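Long-range contacts in pantothenate synthetase (Francisella tularensis subsp. tularensis, PDB 3N8H), which probably catalyses the ATP-dependent condensation of pantoate with beta-alanine to pantothenate, by way of a pantoyl-adenylate intermediate: residues I16-I21 with I141-N146; V55-N60 with L92-E97. All blocks are in the same frame, centred on the assembly; numbering follows the deposited sequence.

Contact 1 (I16-I21 with I141-N146); sequences IRNSLI and ITKPNN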
loop_
_atom_site.group_PDB
_atom_site.type_symbol
_atom_site.label_atom_id
_atom_site.label_comp_id
_atom_site.label_asym_id
_atom_site.label_seq_id
_atom_site.Cartn_x
_atom_site.Cartn_y
_atom_site.Cartn_z
ATOM N N ILE A 16 4.631 -12.459 20.665
ATOM C CA ILE A 16 4.315 -13.847 20.385
ATOM C C ILE A 16 4.756 -14.272 18.972
ATOM O O ILE A 16 5.305 -15.371 18.788
ATOM C CB ILE A 16 2.827 -14.160 20.666
ATOM C CG1 ILE A 16 2.536 -15.637 20.398
ATOM C CG2 ILE A 16 1.916 -13.244 19.876
ATOM C CD1 ILE A 16 3.350 -16.596 21.272
ATOM N N ARG A 17 4.547 -13.391 17.992
ATOM C CA ARG A 17 4.903 -13.692 16.609
ATOM C C ARG A 17 6.399 -13.972 16.480
ATOM O O ARG A 17 6.813 -14.922 15.808
ATOM C CB ARG A 17 4.511 -12.532 15.691
ATOM C CG ARG A 17 4.806 -12.762 14.215
ATOM C CD ARG A 17 4.136 -14.030 13.733
ATOM N NE ARG A 17 4.531 -14.389 12.378
ATOM C CZ ARG A 17 5.694 -14.963 12.063
ATOM N NH1 ARG A 17 5.959 -15.270 10.800
ATOM N NH2 ARG A 17 6.599 -15.223 13.001
ATOM N N ASN A 18 7.207 -13.143 17.128
ATOM C CA ASN A 18 8.656 -13.244 16.986
ATOM C C ASN A 18 9.238 -14.431 17.740
ATOM O O ASN A 18 10.410 -14.770 17.571
ATOM C CB ASN A 18 9.337 -11.936 17.393
ATOM C CG ASN A 18 9.029 -10.801 16.432
ATOM O OD1 ASN A 18 8.580 -11.032 15.306
ATOM N ND2 ASN A 18 9.267 -9.571 16.871
ATOM N N SER A 19 8.402 -15.069 18.555
ATOM C CA SER A 19 8.811 -16.240 19.330
ATOM C C SER A 19 8.629 -17.553 18.571
ATOM O O SER A 19 9.072 -18.602 19.029
ATOM C CB SER A 19 8.037 -16.299 20.647
ATOM O OG SER A 19 6.929 -15.418 20.622
ATOM N N LEU A 20 7.973 -17.502 17.415
ATOM C CA LEU A 20 7.738 -18.717 16.640
ATOM C C LEU A 20 8.976 -19.105 15.829
ATOM O O LEU A 20 9.638 -18.244 15.251
ATOM C CB LEU A 20 6.530 -18.540 15.714
ATOM C CG LEU A 20 5.230 -18.080 16.381
ATOM C CD1 LEU A 20 4.126 -17.900 15.352
ATOM C CD2 LEU A 20 4.798 -19.051 17.470
ATOM N N ILE A 21 9.294 -20.397 15.786
ATOM C CA ILE A 21 10.381 -20.855 14.921
ATOM C C ILE A 21 9.880 -21.046 13.479
ATOM O O ILE A 21 8.684 -21.280 13.250
ATOM C CB ILE A 21 11.095 -22.124 15.477
ATOM C CG1 ILE A 21 12.300 -22.507 14.603
ATOM C CG2 ILE A 21 10.126 -23.283 15.601
ATOM C CD1 ILE A 21 13.341 -21.399 14.423
ATOM N N ILE A 141 1.731 -7.329 9.612
ATOM C CA ILE A 141 1.838 -7.608 11.033
ATOM C C ILE A 141 1.984 -9.114 11.254
ATOM O O ILE A 141 2.873 -9.542 11.966
ATOM C CB ILE A 141 0.596 -7.065 11.811
ATOM C CG1 ILE A 141 0.551 -5.531 11.728
ATOM C CG2 ILE A 141 0.640 -7.522 13.269
ATOM C CD1 ILE A 141 -0.847 -4.935 12.076
ATOM N N THR A 142 1.128 -9.922 10.629
ATOM C CA THR A 142 1.054 -11.340 10.975
ATOM C C THR A 142 2.067 -12.214 10.217
ATOM O O THR A 142 2.448 -13.268 10.702
ATOM C CB THR A 142 -0.343 -11.894 10.722
ATOM O OG1 THR A 142 -0.698 -11.630 9.358
ATOM C CG2 THR A 142 -1.361 -11.206 11.643
ATOM N N LYS A 143 2.455 -11.775 9.026
ATOM C CA LYS A 143 3.417 -12.495 8.178
ATOM C C LYS A 143 3.162 -13.993 8.198
ATOM O O LYS A 143 4.010 -14.771 8.629
ATOM C CB LYS A 143 4.856 -12.169 8.580
ATOM C CG LYS A 143 5.238 -10.722 8.317
ATOM C CD LYS A 143 6.538 -10.328 9.018
ATOM C CE LYS A 143 6.410 -10.415 10.535
ATOM N NZ LYS A 143 7.500 -9.669 11.226
ATOM N N PRO A 144 1.971 -14.401 7.746
ATOM C CA PRO A 144 1.608 -15.809 7.775
ATOM C C PRO A 144 2.113 -16.523 6.536
ATOM O O PRO A 144 2.438 -15.886 5.532
ATOM C CB PRO A 144 0.072 -15.765 7.753
ATOM C CG PRO A 144 -0.220 -14.527 6.934
ATOM C CD PRO A 144 0.849 -13.542 7.325
ATOM N N ASN A 145 2.140 -17.848 6.614
ATOM C CA ASN A 145 2.422 -18.695 5.469
ATOM C C ASN A 145 1.176 -18.892 4.615
ATOM O O ASN A 145 1.262 -18.939 3.372
ATOM C CB ASN A 145 2.922 -20.058 5.941
ATOM C CG ASN A 145 4.213 -19.966 6.710
ATOM O OD1 ASN A 145 4.253 -20.194 7.928
ATOM N ND2 ASN A 145 5.289 -19.633 6.007
ATOM N N ASN A 146 0.026 -19.014 5.292
ATOM C CA ASN A 146 -1.244 -19.303 4.634
ATOM C C ASN A 146 -2.382 -18.382 5.057
ATOM O O ASN A 146 -2.625 -18.178 6.248
ATOM C CB ASN A 146 -1.670 -20.750 4.871
ATOM C CG ASN A 146 -0.688 -21.748 4.268
ATOM O OD1 ASN A 146 -0.438 -21.749 3.066
ATOM N ND2 ASN A 146 -0.129 -22.589 5.107
#

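Contact 2 (V55-N60 with L92-E97); sequences VSIFVN and LFNPSE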
loop_
_atom_site.group_PDB
_atom_site.type_symbol
_atom_site.label_atom_id
_atom_site.label_comp_id
_atom_site.label_asym_id
_atom_site.label_seq_id
_atom_site.Cartn_x
_atom_site.Cartn_y
_atom_site.Cartn_z
ATOM N N VAL A 55 -6.115 -15.841 14.414
ATOM C CA VAL A 55 -7.377 -15.261 13.963
ATOM C C VAL A 55 -7.384 -13.801 14.401
ATOM O O VAL A 55 -7.079 -13.506 15.558
ATOM C CB VAL A 55 -8.582 -16.015 14.575
ATOM C CG1 VAL A 55 -9.895 -15.252 14.349
ATOM C CG2 VAL A 55 -8.667 -17.449 14.014
ATOM N N SER A 56 -7.675 -12.884 13.482
ATOM C CA SER A 56 -7.834 -11.490 13.886
ATOM C C SER A 56 -9.331 -11.169 13.992
ATOM O O SER A 56 -10.163 -11.782 13.321
ATOM C CB SER A 56 -7.099 -10.499 12.955
ATOM O OG SER A 56 -7.552 -10.531 11.590
ATOM N N ILE A 57 -9.653 -10.247 14.882
ATOM C CA ILE A 57 -10.972 -9.656 14.966
ATOM C C ILE A 57 -10.749 -8.163 15.062
ATOM O O ILE A 57 -10.139 -7.652 16.020
ATOM C CB ILE A 57 -11.751 -10.142 16.193
ATOM C CG1 ILE A 57 -12.126 -11.620 16.033
ATOM C CG2 ILE A 57 -13.007 -9.275 16.437
ATOM C CD1 ILE A 57 -12.810 -12.199 17.275
ATOM N N PHE A 58 -11.214 -7.472 14.028
ATOM C CA PHE A 58 -11.031 -6.039 13.922
ATOM C C PHE A 58 -12.091 -5.520 12.970
ATOM O O PHE A 58 -12.060 -5.822 11.766
ATOM C CB PHE A 58 -9.618 -5.668 13.426
ATOM C CG PHE A 58 -9.390 -4.159 13.292
ATOM C CD1 PHE A 58 -9.137 -3.579 12.041
ATOM C CD2 PHE A 58 -9.452 -3.328 14.416
ATOM C CE1 PHE A 58 -8.939 -2.192 11.910
ATOM C CE2 PHE A 58 -9.261 -1.947 14.300
ATOM C CZ PHE A 58 -8.994 -1.375 13.043
ATOM N N VAL A 59 -13.047 -4.774 13.531
ATOM C CA VAL A 59 -14.050 -4.106 12.737
ATOM C C VAL A 59 -13.434 -2.839 12.150
ATOM O O VAL A 59 -13.361 -1.783 12.796
ATOM C CB VAL A 59 -15.311 -3.739 13.551
ATOM C CG1 VAL A 59 -16.382 -3.251 12.600
ATOM C CG2 VAL A 59 -15.850 -4.954 14.361
ATOM N N ASN A 60 -12.992 -2.956 10.912
ATOM C CA ASN A 60 -12.266 -1.888 10.242
ATOM C C ASN A 60 -13.158 -0.739 9.769
ATOM O O ASN A 60 -13.904 -0.900 8.803
ATOM C CB ASN A 60 -11.475 -2.473 9.063
ATOM C CG ASN A 60 -10.753 -1.418 8.282
ATOM O OD1 ASN A 60 -10.189 -0.496 8.860
ATOM N ND2 ASN A 60 -10.771 -1.536 6.957
ATOM N N LEU A 92 -5.400 -15.045 19.296
ATOM C CA LEU A 92 -6.407 -14.052 18.914
ATOM C C LEU A 92 -5.716 -12.695 18.845
ATOM O O LEU A 92 -5.161 -12.214 19.842
ATOM C CB LEU A 92 -7.509 -13.952 19.961
ATOM C CG LEU A 92 -8.854 -13.322 19.574
ATOM C CD1 LEU A 92 -9.427 -12.387 20.644
ATOM C CD2 LEU A 92 -8.848 -12.676 18.195
ATOM N N PHE A 93 -5.763 -12.069 17.676
ATOM C CA PHE A 93 -5.250 -10.719 17.529
ATOM C C PHE A 93 -6.423 -9.771 17.387
ATOM O O PHE A 93 -7.107 -9.756 16.358
ATOM C CB PHE A 93 -4.359 -10.609 16.301
ATOM C CG PHE A 93 -3.824 -9.235 16.072
ATOM C CD1 PHE A 93 -3.307 -8.498 17.120
ATOM C CD2 PHE A 93 -3.834 -8.676 14.801
ATOM C CE1 PHE A 93 -2.799 -7.222 16.902
ATOM C CE2 PHE A 93 -3.327 -7.413 14.582
ATOM C CZ PHE A 93 -2.815 -6.682 15.628
ATOM N N ASN A 94 -6.627 -8.966 18.418
ATOM C CA ASN A 94 -7.803 -8.130 18.543
ATOM C C ASN A 94 -7.357 -6.698 18.834
ATOM O O ASN A 94 -7.407 -6.249 19.992
ATOM C CB ASN A 94 -8.644 -8.676 19.699
ATOM C CG ASN A 94 -9.867 -7.854 19.971
ATOM O OD1 ASN A 94 -10.244 -7.654 21.132
ATOM N ND2 ASN A 94 -10.500 -7.365 18.907
ATOM N N PRO A 95 -6.880 -5.985 17.792
ATOM C CA PRO A 95 -6.279 -4.669 18.002
ATOM C C PRO A 95 -7.327 -3.575 18.009
ATOM O O PRO A 95 -8.468 -3.802 17.618
ATOM C CB PRO A 95 -5.348 -4.500 16.792
ATOM C CG PRO A 95 -6.008 -5.298 15.715
ATOM C CD PRO A 95 -6.840 -6.390 16.373
ATOM N N SER A 96 -6.917 -2.399 18.466
ATOM C CA SER A 96 -7.764 -1.219 18.498
ATOM C C SER A 96 -7.512 -0.395 17.233
ATOM O O SER A 96 -6.522 -0.600 16.523
ATOM C CB SER A 96 -7.422 -0.365 19.726
ATOM O OG SER A 96 -6.191 0.332 19.534
ATOM N N GLU A 97 -8.409 0.540 16.959
ATOM C CA GLU A 97 -8.249 1.449 15.834
ATOM C C GLU A 97 -6.888 2.123 15.873
ATOM O O GLU A 97 -6.226 2.259 14.847
ATOM C CB GLU A 97 -9.311 2.537 15.897
ATOM C CG GLU A 97 -10.369 2.456 14.840
ATOM C CD GLU A 97 -11.133 3.758 14.733
ATOM O OE1 GLU A 97 -12.229 3.857 15.318
ATOM O OE2 GLU A 97 -10.627 4.682 14.067
#

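Contact 1 (I16-I21 with I141-N146)
Two hydrogen bonds from one arginine carry the polar part of this contact, in which R17, near the end of helix 10-18, grips the backbone where helix 127-142 stops. CG of R17 lies anti to the backbone N (chi1 -178°), and a bend at chi2 brings the guanidinium edge-on to two successive carbonyls. NE donates to T142 O over 2.9 Å, and NH1 donates to K143 O over 3.0 Å. The second bond is almost straight, with 177° at the hydrogen, and meets a lone pair of K143 O in the carbonyl plane; the first reaches T142 O from above its carbonyl plane. Both oxygens lie close to the guanidinium plane, so the pair fixes the rotation of the group.

Backbone shape makes the two acceptors available together. K143 leaves the helix with positive phi (41°), and its carbonyl comes to lie beside that of T142, both within reach of a single guanidinium edge.

Van der Waals contact is slight. NH1 of R17 lies 4.0 Å from CB of K143, and the two side chains cross obliquely. The R17 side chain also touches I26 of strand 26-31. The CB atoms of I141 and T142 point away from 16-21, and both side chains pack on F13 of helix 10-18; I141 also packs on F168 of the second subunit.

Among charges, NE of R17 and NZ of K143 stand 5.7 Å apart without touching. R17 thus bonds the carbonyl of the last helical residue and the next one. T142 O lies at the negative end of the helix dipole, so the positive charge of R17 probably offsets it in part.

Contact 2 (V55-N60 with L92-E97)
Strands 52-57 and 91-93 run parallel here, with V55 opposite L92 and S56 opposite F93, and two backbone bonds join them: F93 N to V55 O (2.9 Å, 172° at the hydrogen) and I57 N to F93 O (3.0 Å). They are neighbours in the central sheet of the HUP-type nucleotide-binding fold.

Past the strands, N94 takes over the pairing with its side chain. CG lies anti to the backbone N (chi1 177°), and ND2 donates to I57 O over 2.9 Å from above the carbonyl plane, with the oxygen lying in the amide plane of N94.

On the face bearing V55 and L92, a methyl does the touching: CD2 of L92 rests 3.3 Å from V55 O and 4.1 Å from CG1 of I57, and the L92 and I57 side chains cross obliquely. L84 of helix 77-86 covers V55 and L92. On the S56 and F93 side, CB of S56 meets CD2 of the F93 ring, and L138 of helix 127-142 packs on both residues. P95 follows F93 closely, its CG 3.4 Å above one face of the ring and offset toward the rim.

F58 closes the far end. Its CG is anti to the backbone N, and the side chains of F58 and P95 cross at about a right angle; CD2 of F58 lies 3.4 Å from P95 O, while E97 N meets the ring edge at CE2. V134 of helix 127-142 also touches F58.

I57 lies next to G33, a predicted ATP-binding residue. Three hydrogen bonds thus join the segments, while strands 26-31 and 5-7 take further backbone groups; mostly apolar side chains lie on both faces, that of I57 about 8 Å from the bound AMP.

How the contacts relate
Contact 2 belongs to the buried sheet core, whereas contact 1 is only partly buried: the centre of contact 1 is about 22 Å from the centre of the chain, that of contact 2 about 13 Å. Helix 127-142 serves both: its C-terminal end takes part in contact 1, and its flank covers the strand pair of contact 2. The two touch directly, CG2 of I141 packing 4.2 Å from CE2 of F93. F13 of helix 10-18 continues that join, packing on I141 and meeting the F93 ring. Their chemistry follows position: a charged side chain bonds backbone carbonyls at the periphery, while main-chain bonds and hydrophobic packing dominate inside, nearer the bound AMP.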